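Local coordinates for protein taurocyamine kinase (Schistosoma mansoni, PDB 4WOD) that reversibly transfers a phosphoryl group from ATP to taurocyamine, giving N-phosphotaurocyamine and ADP, with magnesium as cofactor, at residues 39-44 with 66-71; 460-465 with 693-698; 368-373 with 393-398; 503-508 with 566-571. The protein carries 4 engineered substitutions. All blocks are in the same frame, centred on the assembly; numbering follows the deposited sequence.

Contact 1: 39-44 with 66-71; sequences KTSLGG and DLNAYE
Thr40 and Asp66 reach toward each other tip to tip, and their polar ends carry the contact. The threonine hydroxyl donates to the carboxylate, OG1 to Asp66 OD2 2.6 Å, arriving on the syn side and 16° out of the carboxylate plane. The same Thr40 OG1 accepts two amides of its own loop, Leu42 N at 3.1 Å and Gly44 N at 3.0 Å. Chi1 of 71° puts OG1 between the backbone N and the carbonyl carbon, where a short hydroxyl can meet the amides that follow; one donated and two accepted bonds grip it. The other carboxylate oxygen, OD1, uses its anti lone pair to accept from Asn68 N at 2.8 Å, so the two oxygens serve different segments. With donors at both, Asp66 would be expected to stay ionised. Ser41 OG lies 2.7 Å from Asn68 OD1, at an angle too poor for a hydrogen bond.

Apolar contacts flank this polar core. Leu42 CD1 lies 3.6 Å from Asp66 CB, and Thr40 CG2 rests 4.0 Å from Ala69 CA, at the start of the helix.

In the backbone, a type I turn runs from Thr40 to Gly43; the positive phi of Gly43 (89°) suits glycine. Gly44, without a side chain, lets the loop backbone pass close beside Asp66 OD2.

Beyond the pair, Tyr70 bonds through OH to Thr266 O. The arrangement joins an ST turn at Thr40 to a type I turn capped by Asp66 ahead of helix 69-72, within the small N-terminal phosphagen kinase domain.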
loop_
_atom_site.group_PDB
_atom_site.type_symbol
_atom_site.label_atom_id
_atom_site.label_comp_id
_atom_site.label_asym_id
_atom_site.label_seq_id
_atom_site.Cartn_x
_atom_site.Cartn_y
_atom_site.Cartn_z
ATOM N N LYS A 39 -8.088 0.951 39.765
ATOM C CA LYS A 39 -9.055 1.978 39.373
ATOM C C LYS A 39 -8.373 3.340 39.163
ATOM O O LYS A 39 -7.466 3.709 39.907
ATOM C CB LYS A 39 -10.161 2.141 40.430
ATOM C CG LYS A 39 -10.685 0.856 41.056
ATOM C CD LYS A 39 -11.400 0.025 40.042
ATOM C CE LYS A 39 -12.303 -1.017 40.710
ATOM N NZ LYS A 39 -11.561 -1.988 41.568
ATOM N N THR A 40 -8.830 4.104 38.172
ATOM C CA THR A 40 -8.336 5.472 38.013
ATOM C C THR A 40 -8.833 6.346 39.158
ATOM O O THR A 40 -9.617 5.903 39.999
ATOM C CB THR A 40 -8.803 6.110 36.695
ATOM O OG1 THR A 40 -10.205 6.388 36.785
ATOM C CG2 THR A 40 -8.529 5.164 35.515
ATOM N N SER A 41 -8.435 7.611 39.160
ATOM C CA SER A 41 -8.917 8.504 40.203
ATOM C C SER A 41 -10.403 8.836 40.019
ATOM O O SER A 41 -11.053 9.318 40.942
ATOM C CB SER A 41 -8.082 9.784 40.223
ATOM O OG SER A 41 -8.036 10.342 38.921
ATOM N N LEU A 42 -10.944 8.582 38.829
ATOM C CA LEU A 42 -12.366 8.792 38.593
ATOM C C LEU A 42 -13.108 7.462 38.662
ATOM O O LEU A 42 -14.299 7.398 38.352
ATOM C CB LEU A 42 -12.609 9.472 37.235
ATOM C CG LEU A 42 -12.104 10.919 37.165
ATOM C CD1 LEU A 42 -12.330 11.512 35.787
ATOM C CD2 LEU A 42 -12.781 11.764 38.222
ATOM N N GLY A 43 -12.388 6.409 39.056
ATOM C CA GLY A 43 -12.985 5.116 39.341
ATOM C C GLY A 43 -13.096 4.172 38.161
ATOM O O GLY A 43 -13.727 3.119 38.265
ATOM N N GLY A 44 -12.504 4.546 37.037
ATOM C CA GLY A 44 -12.568 3.730 35.832
ATOM C C GLY A 44 -11.584 2.567 35.842
ATOM O O GLY A 44 -10.585 2.600 36.558
ATOM N N ASP A 66 -11.592 7.399 31.354
ATOM C CA ASP A 66 -11.541 8.811 31.733
ATOM C C ASP A 66 -10.127 9.293 31.436
ATOM O O ASP A 66 -9.277 8.498 31.045
ATOM C CB ASP A 66 -11.885 9.021 33.213
ATOM C CG ASP A 66 -10.979 8.228 34.144
ATOM O OD1 ASP A 66 -9.799 8.601 34.312
ATOM O OD2 ASP A 66 -11.458 7.236 34.729
ATOM N N LEU A 67 -9.861 10.570 31.688
ATOM C CA LEU A 67 -8.598 11.183 31.266
ATOM C C LEU A 67 -7.387 10.639 32.024
ATOM O O LEU A 67 -6.264 10.744 31.543
ATOM C CB LEU A 67 -8.676 12.710 31.413
ATOM C CG LEU A 67 -8.901 13.262 32.829
ATOM C CD1 LEU A 67 -7.581 13.590 33.507
ATOM C CD2 LEU A 67 -9.780 14.506 32.808
ATOM N N ASN A 68 -7.622 10.052 33.191
ATOM C CA ASN A 68 -6.551 9.498 33.996
ATOM C C ASN A 68 -6.159 8.096 33.589
ATOM O O ASN A 68 -5.250 7.504 34.207
ATOM C CB ASN A 68 -6.938 9.466 35.471
ATOM C CG ASN A 68 -7.172 10.831 36.035
ATOM O OD1 ASN A 68 -8.313 11.203 36.325
ATOM N ND2 ASN A 68 -6.099 11.600 36.202
ATOM N N ALA A 69 -6.870 7.542 32.604
ATOM C CA ALA A 69 -6.588 6.181 32.172
ATOM C C ALA A 69 -5.171 6.094 31.625
ATOM O O ALA A 69 -4.488 5.090 31.813
ATOM C CB ALA A 69 -7.578 5.715 31.135
ATOM N N TYR A 70 -4.729 7.143 30.934
ATOM C CA TYR A 70 -3.434 7.096 30.286
ATOM C C TYR A 70 -2.321 6.980 31.324
ATOM O O TYR A 70 -1.364 6.237 31.120
ATOM C CB TYR A 70 -3.238 8.320 29.380
ATOM C CG TYR A 70 -4.214 8.325 28.213
ATOM C CD1 TYR A 70 -4.024 7.473 27.136
ATOM C CD2 TYR A 70 -5.326 9.152 28.202
ATOM C CE1 TYR A 70 -4.893 7.445 26.083
ATOM C CE2 TYR A 70 -6.213 9.138 27.136
ATOM C CZ TYR A 70 -5.990 8.286 26.080
ATOM O OH TYR A 70 -6.854 8.249 25.008
ATOM N N GLU A 71 -2.464 7.677 32.445
ATOM C CA GLU A 71 -1.502 7.557 33.533
ATOM C C GLU A 71 -1.670 6.259 34.337
ATOM O O GLU A 71 -0.682 5.563 34.610
ATOM C CB GLU A 71 -1.612 8.757 34.464
ATOM C CG GLU A 71 -0.689 8.697 35.674
ATOM C CD GLU A 71 0.786 8.491 35.310
ATOM O OE1 GLU A 71 1.495 7.849 36.115
ATOM O OE2 GLU A 71 1.235 8.968 34.240
#

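Contact 2: 460-465 with 693-698; sequences PTFGDL and LTELQA
The capping box of Thr694 and Gln697, which opens helix 695-715, is met by the loop at Thr461 and Phe462. Within the box Thr694 OG1 accepts from Gln697 N at 3.2 Å, while Gln697 OE1 takes Thr694 N at 2.8 Å. On the outside, Thr461 CB touches Thr694 CG2 at 3.7 Å: the methyl of Thr694 packs on the loop while its hydroxyl caps the helix; Thr461 OG1 bonds to Ala459 O. Glu695 reaches the loop backbone: its OE1 accepts from Thr461 N at 3.1 Å, the donor standing above the carboxylate plane, 40° out of it. The bend at chi2 (80°) turns CD back from an extended course, and Glu695 CG lies 3.7 Å from Phe462 CE1, at the ring edge. Leu696 N gives a weak bond to Thr461 O at 3.4 Å, and Leu696 CD1 approaches Phe462 O, whose polar partner is the hydroxyl of Tyr603 on helix 599-614.

Thr461 thus uses both N-H and C=O. The C=O weakly serves a first-turn amide that lies too early for the usual intrahelical acceptor, and the helix N-terminus would probably favour the ionised form of Glu695.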
loop_
_atom_site.group_PDB
_atom_site.type_symbol
_atom_site.label_atom_id
_atom_site.label_comp_id
_atom_site.label_asym_id
_atom_site.label_seq_id
_atom_site.Cartn_x
_atom_site.Cartn_y
_atom_site.Cartn_z
ATOM N N PRO A 460 14.679 -19.376 -32.284
ATOM C CA PRO A 460 14.574 -20.316 -31.169
ATOM C C PRO A 460 15.327 -21.606 -31.477
ATOM O O PRO A 460 15.010 -22.283 -32.450
ATOM C CB PRO A 460 13.058 -20.552 -31.046
ATOM C CG PRO A 460 12.400 -19.623 -32.062
ATOM C CD PRO A 460 13.428 -18.626 -32.470
ATOM N N THR A 461 16.344 -21.908 -30.680
ATOM C CA THR A 461 17.163 -23.099 -30.893
ATOM C C THR A 461 17.070 -23.962 -29.638
ATOM O O THR A 461 17.893 -23.846 -28.736
ATOM C CB THR A 461 18.633 -22.738 -31.196
ATOM O OG1 THR A 461 18.690 -21.820 -32.296
ATOM C CG2 THR A 461 19.448 -23.979 -31.535
ATOM N N PHE A 462 16.036 -24.802 -29.594
ATOM C CA PHE A 462 15.735 -25.644 -28.436
ATOM C C PHE A 462 16.585 -26.914 -28.431
ATOM O O PHE A 462 16.876 -27.474 -27.373
ATOM C CB PHE A 462 14.251 -26.020 -28.425
ATOM C CG PHE A 462 13.314 -24.840 -28.321
ATOM C CD1 PHE A 462 13.531 -23.842 -27.384
ATOM C CD2 PHE A 462 12.208 -24.748 -29.147
ATOM C CE1 PHE A 462 12.660 -22.759 -27.281
ATOM C CE2 PHE A 462 11.320 -23.673 -29.045
ATOM C CZ PHE A 462 11.549 -22.680 -28.117
ATOM N N GLY A 463 16.960 -27.371 -29.625
ATOM C CA GLY A 463 17.789 -28.559 -29.766
ATOM C C GLY A 463 16.962 -29.792 -30.075
ATOM O O GLY A 463 15.737 -29.733 -30.130
ATOM N N ASP A 464 17.643 -30.913 -30.282
ATOM C CA ASP A 464 16.994 -32.206 -30.484
ATOM C C ASP A 464 16.597 -32.774 -29.132
ATOM O O ASP A 464 17.454 -33.207 -28.359
ATOM C CB ASP A 464 17.936 -33.173 -31.223
ATOM C CG ASP A 464 17.273 -34.496 -31.586
ATOM O OD1 ASP A 464 16.373 -34.967 -30.856
ATOM O OD2 ASP A 464 17.670 -35.074 -32.615
ATOM N N LEU A 465 15.297 -32.798 -28.857
ATOM C CA LEU A 465 14.819 -33.127 -27.522
ATOM C C LEU A 465 15.021 -34.600 -27.171
ATOM O O LEU A 465 14.776 -35.004 -26.037
ATOM C CB LEU A 465 13.344 -32.759 -27.375
ATOM C CG LEU A 465 12.963 -31.282 -27.475
ATOM C CD1 LEU A 465 11.563 -31.142 -26.999
ATOM C CD2 LEU A 465 13.899 -30.401 -26.654
ATOM N N LEU A 693 22.727 -16.022 -26.355
ATOM C CA LEU A 693 22.998 -17.449 -26.371
ATOM C C LEU A 693 21.704 -18.192 -26.716
ATOM O O LEU A 693 20.621 -17.604 -26.669
ATOM C CB LEU A 693 23.567 -17.903 -25.018
ATOM C CG LEU A 693 22.619 -18.161 -23.835
ATOM C CD1 LEU A 693 23.409 -18.686 -22.632
ATOM C CD2 LEU A 693 21.804 -16.940 -23.429
ATOM N N THR A 694 21.796 -19.466 -27.085
ATOM C CA THR A 694 20.572 -20.202 -27.395
ATOM C C THR A 694 19.977 -20.816 -26.125
ATOM O O THR A 694 20.610 -20.817 -25.066
ATOM C CB THR A 694 20.805 -21.314 -28.437
ATOM O OG1 THR A 694 21.675 -22.299 -27.881
ATOM C CG2 THR A 694 21.408 -20.743 -29.731
ATOM N N GLU A 695 18.757 -21.331 -26.242
ATOM C CA GLU A 695 18.076 -21.977 -25.125
ATOM C C GLU A 695 18.886 -23.194 -24.680
ATOM O O GLU A 695 19.149 -23.401 -23.493
ATOM C CB GLU A 695 16.647 -22.381 -25.523
ATOM C CG GLU A 695 15.642 -21.216 -25.651
ATOM C CD GLU A 695 15.726 -20.437 -26.965
ATOM O OE1 GLU A 695 16.545 -20.791 -27.830
ATOM O OE2 GLU A 695 14.960 -19.463 -27.135
ATOM N N LEU A 696 19.301 -23.984 -25.659
ATOM C CA LEU A 696 20.147 -25.146 -25.411
ATOM C C LEU A 696 21.425 -24.768 -24.649
ATOM O O LEU A 696 21.788 -25.418 -23.664
ATOM C CB LEU A 696 20.489 -25.825 -26.739
ATOM C CG LEU A 696 21.009 -27.258 -26.670
ATOM C CD1 LEU A 696 20.015 -28.153 -25.939
ATOM C CD2 LEU A 696 21.254 -27.763 -28.077
ATOM N N GLN A 697 22.097 -23.707 -25.087
ATOM C CA GLN A 697 23.304 -23.276 -24.400
ATOM C C GLN A 697 22.977 -22.799 -22.987
ATOM O O GLN A 697 23.724 -23.087 -22.047
ATOM C CB GLN A 697 24.027 -22.176 -25.196
ATOM C CG GLN A 697 24.553 -22.664 -26.541
ATOM C CD GLN A 697 25.013 -21.543 -27.465
ATOM O OE1 GLN A 697 24.441 -20.444 -27.490
ATOM N NE2 GLN A 697 26.060 -21.821 -28.231
ATOM N N ALA A 698 21.867 -22.081 -22.830
ATOM C CA ALA A 698 21.456 -21.602 -21.509
ATOM C C ALA A 698 21.329 -22.764 -20.531
ATOM O O ALA A 698 21.859 -22.727 -19.425
ATOM C CB ALA A 698 20.134 -20.828 -21.597
#

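Contact 3: 368-373 with 393-398; sequences PLTYLA and EIIKKY
Ile395 is the side chain that three residues of the facing helix share. Its CD1 meets Ala373 CB at 4.0 Å, its CG2 meets Thr370 CG2 at 4.0 Å, and the same CG2 lies 4.2 Å from Leu369 CD2. No hydrogen bond crosses. The branching of isoleucine explains the division: chi1 of -68° sends CG2 and CG1 apart, and the extended chi2 (173°) carries CD1 on to Ala373. Ala373 is small enough to receive the longer arm, whereas Thr370 offers its methyl. Leu369 has CG anti to its own backbone N (chi1 176°), and CD2 comes within 4.1 Å of Ile395 O as well as near the last turn of the facing helix, at Tyr398 C.

This is a nearly antiparallel pair of short helices, 369-376 and 392-398, within the small helical N-terminal domain of the second phosphagen kinase unit. The segment axes run at 156° and come no closer than 11.2 Å, a wide spacing bridged by side chains, with Leu369 reaching the facing backbone; this fits the modest 185 Å² buried between them.

Farther out, Leu369 also packs on Leu409 and Ile413 of helix 409-418. Tyr398 is fixed by a bond from Asp438 N to its OH and by an edge-to-face meeting with Phe436, while Pro368 lies against Met351 and Tyr355 of helix 331-355, which belongs to the first repeat.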
loop_
_atom_site.group_PDB
_atom_site.type_symbol
_atom_site.label_atom_id
_atom_site.label_comp_id
_atom_site.label_asym_id
_atom_site.label_seq_id
_atom_site.Cartn_x
_atom_site.Cartn_y
_atom_site.Cartn_z
ATOM N N PRO A 368 4.383 13.016 -15.072
ATOM C CA PRO A 368 5.342 13.522 -16.061
ATOM C C PRO A 368 6.731 12.892 -15.909
ATOM O O PRO A 368 7.199 12.670 -14.784
ATOM C CB PRO A 368 5.388 15.022 -15.759
ATOM C CG PRO A 368 3.997 15.332 -15.285
ATOM C CD PRO A 368 3.633 14.111 -14.429
ATOM N N LEU A 369 7.354 12.577 -17.041
ATOM C CA LEU A 369 8.699 12.017 -17.060
ATOM C C LEU A 369 9.687 12.804 -16.187
ATOM O O LEU A 369 10.459 12.215 -15.432
ATOM C CB LEU A 369 9.211 11.953 -18.493
ATOM C CG LEU A 369 10.648 11.476 -18.678
ATOM C CD1 LEU A 369 10.868 10.092 -18.005
ATOM C CD2 LEU A 369 10.981 11.441 -20.160
ATOM N N THR A 370 9.665 14.129 -16.275
ATOM C CA THR A 370 10.637 14.913 -15.500
ATOM C C THR A 370 10.376 14.857 -13.999
ATOM O O THR A 370 11.309 15.022 -13.203
ATOM C CB THR A 370 10.666 16.385 -15.931
ATOM O OG1 THR A 370 9.348 16.926 -15.828
ATOM C CG2 THR A 370 11.164 16.500 -17.365
ATOM N N TYR A 371 9.125 14.618 -13.610
ATOM C CA TYR A 371 8.791 14.429 -12.193
ATOM C C TYR A 371 9.366 13.111 -11.682
ATOM O O TYR A 371 9.983 13.051 -10.610
ATOM C CB TYR A 371 7.273 14.454 -11.973
ATOM C CG TYR A 371 6.842 14.178 -10.537
ATOM C CD1 TYR A 371 6.826 15.200 -9.588
ATOM C CD2 TYR A 371 6.427 12.908 -10.133
ATOM C CE1 TYR A 371 6.430 14.962 -8.279
ATOM C CE2 TYR A 371 6.024 12.661 -8.828
ATOM C CZ TYR A 371 6.032 13.691 -7.898
ATOM O OH TYR A 371 5.625 13.473 -6.584
ATOM N N LEU A 372 9.150 12.052 -12.453
ATOM C CA LEU A 372 9.679 10.741 -12.086
ATOM C C LEU A 372 11.195 10.718 -12.123
ATOM O O LEU A 372 11.822 10.011 -11.340
ATOM C CB LEU A 372 9.116 9.648 -13.011
ATOM C CG LEU A 372 7.617 9.408 -12.819
ATOM C CD1 LEU A 372 7.071 8.377 -13.848
ATOM C CD2 LEU A 372 7.305 8.981 -11.396
ATOM N N ALA A 373 11.792 11.475 -13.038
ATOM C CA ALA A 373 13.248 11.529 -13.124
ATOM C C ALA A 373 13.841 12.140 -11.843
ATOM O O ALA A 373 14.942 11.778 -11.429
ATOM C CB ALA A 373 13.681 12.319 -14.349
ATOM N N GLU A 393 19.586 14.349 -22.628
ATOM C CA GLU A 393 19.266 14.310 -24.048
ATOM C C GLU A 393 18.178 13.250 -24.343
ATOM O O GLU A 393 17.362 13.412 -25.252
ATOM C CB GLU A 393 20.530 14.050 -24.877
ATOM C CG GLU A 393 21.806 14.884 -24.488
ATOM C CD GLU A 393 22.427 14.576 -23.095
ATOM O OE1 GLU A 393 22.548 13.392 -22.720
ATOM O OE2 GLU A 393 22.812 15.528 -22.374
ATOM N N ILE A 394 18.166 12.183 -23.555
ATOM C CA ILE A 394 17.143 11.152 -23.669
ATOM C C ILE A 394 15.808 11.695 -23.146
ATOM O O ILE A 394 14.774 11.536 -23.783
ATOM C CB ILE A 394 17.548 9.882 -22.897
ATOM C CG1 ILE A 394 18.542 9.042 -23.719
ATOM C CG2 ILE A 394 16.303 9.070 -22.480
ATOM C CD1 ILE A 394 17.984 8.499 -24.999
ATOM N N ILE A 395 15.837 12.362 -21.994
ATOM C CA ILE A 395 14.637 13.004 -21.475
ATOM C C ILE A 395 14.059 13.997 -22.491
ATOM O O ILE A 395 12.863 13.991 -22.771
ATOM C CB ILE A 395 14.914 13.713 -20.129
ATOM C CG1 ILE A 395 15.202 12.678 -19.030
ATOM C CG2 ILE A 395 13.724 14.595 -19.726
ATOM C CD1 ILE A 395 15.653 13.284 -17.692
ATOM N N LYS A 396 14.923 14.830 -23.060
ATOM C CA LYS A 396 14.502 15.834 -24.031
ATOM C C LYS A 396 13.892 15.202 -25.275
ATOM O O LYS A 396 12.880 15.670 -25.790
ATOM C CB LYS A 396 15.689 16.713 -24.420
ATOM C CG LYS A 396 15.481 17.533 -25.689
ATOM C CD LYS A 396 16.736 18.347 -26.017
ATOM C CE LYS A 396 16.587 19.093 -27.331
ATOM N NZ LYS A 396 15.246 19.726 -27.437
ATOM N N LYS A 397 14.520 14.138 -25.758
ATOM C CA LYS A 397 14.053 13.454 -26.962
ATOM C C LYS A 397 12.687 12.789 -26.767
ATOM O O LYS A 397 11.838 12.870 -27.644
ATOM C CB LYS A 397 15.078 12.400 -27.395
ATOM C CG LYS A 397 14.815 11.724 -28.721
ATOM C CD LYS A 397 15.922 10.707 -29.000
ATOM C CE LYS A 397 15.520 9.734 -30.084
ATOM N NZ LYS A 397 15.579 10.316 -31.446
ATOM N N TYR A 398 12.489 12.136 -25.619
ATOM C CA TYR A 398 11.363 11.209 -25.432
ATOM C C TYR A 398 10.223 11.717 -24.545
ATOM O O TYR A 398 9.172 11.082 -24.461
ATOM C CB TYR A 398 11.884 9.888 -24.846
ATOM C CG TYR A 398 12.597 9.022 -25.858
ATOM C CD1 TYR A 398 12.132 8.925 -27.164
ATOM C CD2 TYR A 398 13.727 8.293 -25.502
ATOM C CE1 TYR A 398 12.774 8.123 -28.094
ATOM C CE2 TYR A 398 14.370 7.485 -26.420
ATOM C CZ TYR A 398 13.895 7.411 -27.720
ATOM O OH TYR A 398 14.539 6.620 -28.649
#

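Contact 4: 503-508 with 566-571; sequences TDRIKL and VGRGIF
Arg505 and Arg568 bring their guanidinium groups together by differently shaped chains. Arg505 leaves its helix with CG anti to the carbonyl carbon (chi1 -63°) and runs extended from CG to NE, whereas Arg568 is bent at chi2 (76°), which turns CD back from a straight course. The two flat groups stack with centres 3.6 Å apart and planes at 10°. Arg568 NH2 sits over the centre of the Arg505 group, 3.2 Å from its CZ, and Arg505 NE lies over one face of the Arg568 group, offset toward its rim.

Such like charges would repel, yet carbonyl oxygens accept from several of their N-H groups, probably offsetting this: Arg568 NH2 bonds to Arg562 O and Gly560 O, and Arg505 NH2 to Pro497 O. A third guanidinium, that of Arg562, comes near Arg505 NH2. Arg568 NH1 also donates to Val566 O at 3.0 Å, an oxygen that lies 3.3 Å from Arg505 CD. Arginine suits both places because its flat group can stack while its several N-H groups still reach backbone carbonyls.

Beside the stack, Ile506 CG1 presses tightly on Val566 CG1 at 3.5 Å. Gly567, with positive phi, brings its CA to 3.9 Å from Arg505 O, and a water donates to that oxygen and to Gly567 O, joining helix and loop backbones.

The contact sets helix 502-517 against the loop leading into strand 569-573, which lies between strands 525-529 and 578-582 in the eight-stranded antiparallel sheet of the catalytic domain. Farther along, Phe571 touches Leu516 of the same helix.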
loop_
_atom_site.group_PDB
_atom_site.type_symbol
_atom_site.label_atom_id
_atom_site.label_comp_id
_atom_site.label_asym_id
_atom_site.label_seq_id
_atom_site.Cartn_x
_atom_site.Cartn_y
_atom_site.Cartn_z
ATOM N N THR A 503 -10.075 -4.603 -19.787
ATOM C CA THR A 503 -10.605 -5.343 -20.933
ATOM C C THR A 503 -9.488 -6.102 -21.670
ATOM O O THR A 503 -9.701 -7.236 -22.122
ATOM C CB THR A 503 -11.354 -4.394 -21.902
ATOM O OG1 THR A 503 -12.515 -3.884 -21.239
ATOM C CG2 THR A 503 -11.788 -5.125 -23.161
ATOM N N ASP A 504 -8.309 -5.483 -21.779
ATOM C CA ASP A 504 -7.112 -6.139 -22.321
ATOM C C ASP A 504 -6.826 -7.426 -21.559
ATOM O O ASP A 504 -6.607 -8.465 -22.173
ATOM C CB ASP A 504 -5.866 -5.231 -22.242
ATOM C CG ASP A 504 -5.953 -4.011 -23.142
ATOM O OD1 ASP A 504 -6.761 -4.045 -24.098
ATOM O OD2 ASP A 504 -5.185 -3.026 -22.901
ATOM N N ARG A 505 -6.834 -7.344 -20.229
ATOM C CA ARG A 505 -6.522 -8.494 -19.382
ATOM C C ARG A 505 -7.516 -9.619 -19.572
ATOM O O ARG A 505 -7.123 -10.790 -19.647
ATOM C CB ARG A 505 -6.497 -8.111 -17.910
ATOM C CG ARG A 505 -5.430 -7.108 -17.522
ATOM C CD ARG A 505 -5.194 -7.130 -16.014
ATOM N NE ARG A 505 -4.519 -5.910 -15.583
ATOM C CZ ARG A 505 -3.207 -5.787 -15.418
ATOM N NH1 ARG A 505 -2.400 -6.817 -15.626
ATOM N NH2 ARG A 505 -2.705 -4.630 -15.029
ATOM N N ILE A 506 -8.799 -9.250 -19.651
ATOM C CA ILE A 506 -9.878 -10.212 -19.840
ATOM C C ILE A 506 -9.726 -10.923 -21.175
ATOM O O ILE A 506 -9.894 -12.148 -21.269
ATOM C CB ILE A 506 -11.274 -9.529 -19.772
ATOM C CG1 ILE A 506 -11.514 -8.949 -18.380
ATOM C CG2 ILE A 506 -12.371 -10.503 -20.141
ATOM C CD1 ILE A 506 -12.758 -8.065 -18.295
ATOM N N LYS A 507 -9.409 -10.162 -22.218
ATOM C CA LYS A 507 -9.230 -10.783 -23.520
ATOM C C LYS A 507 -7.967 -11.651 -23.530
ATOM O O LYS A 507 -7.991 -12.763 -24.061
ATOM C CB LYS A 507 -9.180 -9.733 -24.637
ATOM C CG LYS A 507 -8.923 -10.383 -26.010
ATOM C CD LYS A 507 -9.576 -9.629 -27.167
ATOM C CE LYS A 507 -9.552 -10.466 -28.443
ATOM N NZ LYS A 507 -10.219 -9.774 -29.584
ATOM N N LEU A 508 -6.886 -11.161 -22.912
ATOM C CA LEU A 508 -5.628 -11.914 -22.833
ATOM C C LEU A 508 -5.872 -13.263 -22.172
ATOM O O LEU A 508 -5.360 -14.299 -22.615
ATOM C CB LEU A 508 -4.565 -11.152 -22.037
ATOM C CG LEU A 508 -3.242 -11.927 -21.923
ATOM C CD1 LEU A 508 -2.576 -12.058 -23.289
ATOM C CD2 LEU A 508 -2.294 -11.298 -20.924
ATOM N N VAL A 566 -8.275 -9.276 -11.926
ATOM C CA VAL A 566 -8.883 -9.662 -13.195
ATOM C C VAL A 566 -7.848 -10.146 -14.211
ATOM O O VAL A 566 -6.793 -9.536 -14.379
ATOM C CB VAL A 566 -9.694 -8.481 -13.784
ATOM C CG1 VAL A 566 -10.314 -8.858 -15.113
ATOM C CG2 VAL A 566 -10.780 -8.078 -12.811
ATOM N N GLY A 567 -8.164 -11.247 -14.883
ATOM C CA GLY A 567 -7.306 -11.817 -15.908
ATOM C C GLY A 567 -6.050 -12.527 -15.423
ATOM O O GLY A 567 -5.222 -12.935 -16.250
ATOM N N ARG A 568 -5.893 -12.667 -14.102
ATOM C CA ARG A 568 -4.764 -13.391 -13.525
ATOM C C ARG A 568 -5.149 -14.815 -13.121
ATOM O O ARG A 568 -6.289 -15.065 -12.739
ATOM C CB ARG A 568 -4.205 -12.687 -12.283
ATOM C CG ARG A 568 -3.347 -11.446 -12.538
ATOM C CD ARG A 568 -4.200 -10.252 -12.904
ATOM N NE ARG A 568 -3.477 -8.996 -12.715
ATOM C CZ ARG A 568 -4.061 -7.817 -12.531
ATOM N NH1 ARG A 568 -5.393 -7.729 -12.486
ATOM N NH2 ARG A 568 -3.313 -6.734 -12.370
ATOM N N GLY A 569 -4.188 -15.736 -13.170
ATOM C CA GLY A 569 -4.467 -17.099 -12.751
ATOM C C GLY A 569 -3.249 -17.996 -12.807
ATOM O O GLY A 569 -2.191 -17.603 -13.290
ATOM N N ILE A 570 -3.413 -19.209 -12.288
ATOM C CA ILE A 570 -2.372 -20.210 -12.281
ATOM C C ILE A 570 -2.912 -21.481 -12.922
ATOM O O ILE A 570 -4.004 -21.932 -12.580
ATOM C CB ILE A 570 -1.878 -20.520 -10.844
ATOM C CG1 ILE A 570 -1.344 -19.246 -10.171
ATOM C CG2 ILE A 570 -0.792 -21.619 -10.867
ATOM C CD1 ILE A 570 -0.992 -19.438 -8.710
ATOM N N PHE A 571 -2.131 -22.046 -13.843
ATOM C CA PHE A 571 -2.412 -23.341 -14.468
ATOM C C PHE A 571 -1.348 -24.344 -14.022
ATOM O O PHE A 571 -0.181 -23.999 -13.902
ATOM C CB PHE A 571 -2.411 -23.214 -16.001
ATOM C CG PHE A 571 -2.489 -24.537 -16.740
ATOM C CD1 PHE A 571 -3.714 -25.091 -17.059
ATOM C CD2 PHE A 571 -1.331 -25.200 -17.144
ATOM C CE1 PHE A 571 -3.798 -26.304 -17.739
ATOM C CE2 PHE A 571 -1.398 -26.417 -17.837
ATOM C CZ PHE A 571 -2.636 -26.964 -18.132
HETATM O O HOH W 1 -4.581 -11.334 -18.425
#

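Contact 1 belongs to the first phosphagen kinase unit, which holds the bound arginine; contacts 2, 3 and 4 belong to the second, their centres 56 to 75 Å from that of contact 1. Within the second unit, contact 3 is in the N-terminal domain, about 16 Å from contact 4 between nearest atoms. Contact 4 falls in sequence between the segments of contact 2, with nearest atoms about 17 Å apart. Between side chains, Ala69 is about 11 Å from Cys268, the predicted active-site residue of the first unit, while Glu695 is about 8 Å from Val485 and Arg568 about 10 Å from Arg589, predicted ATP-binding residues of the second. Contact 3 lies away from such sites.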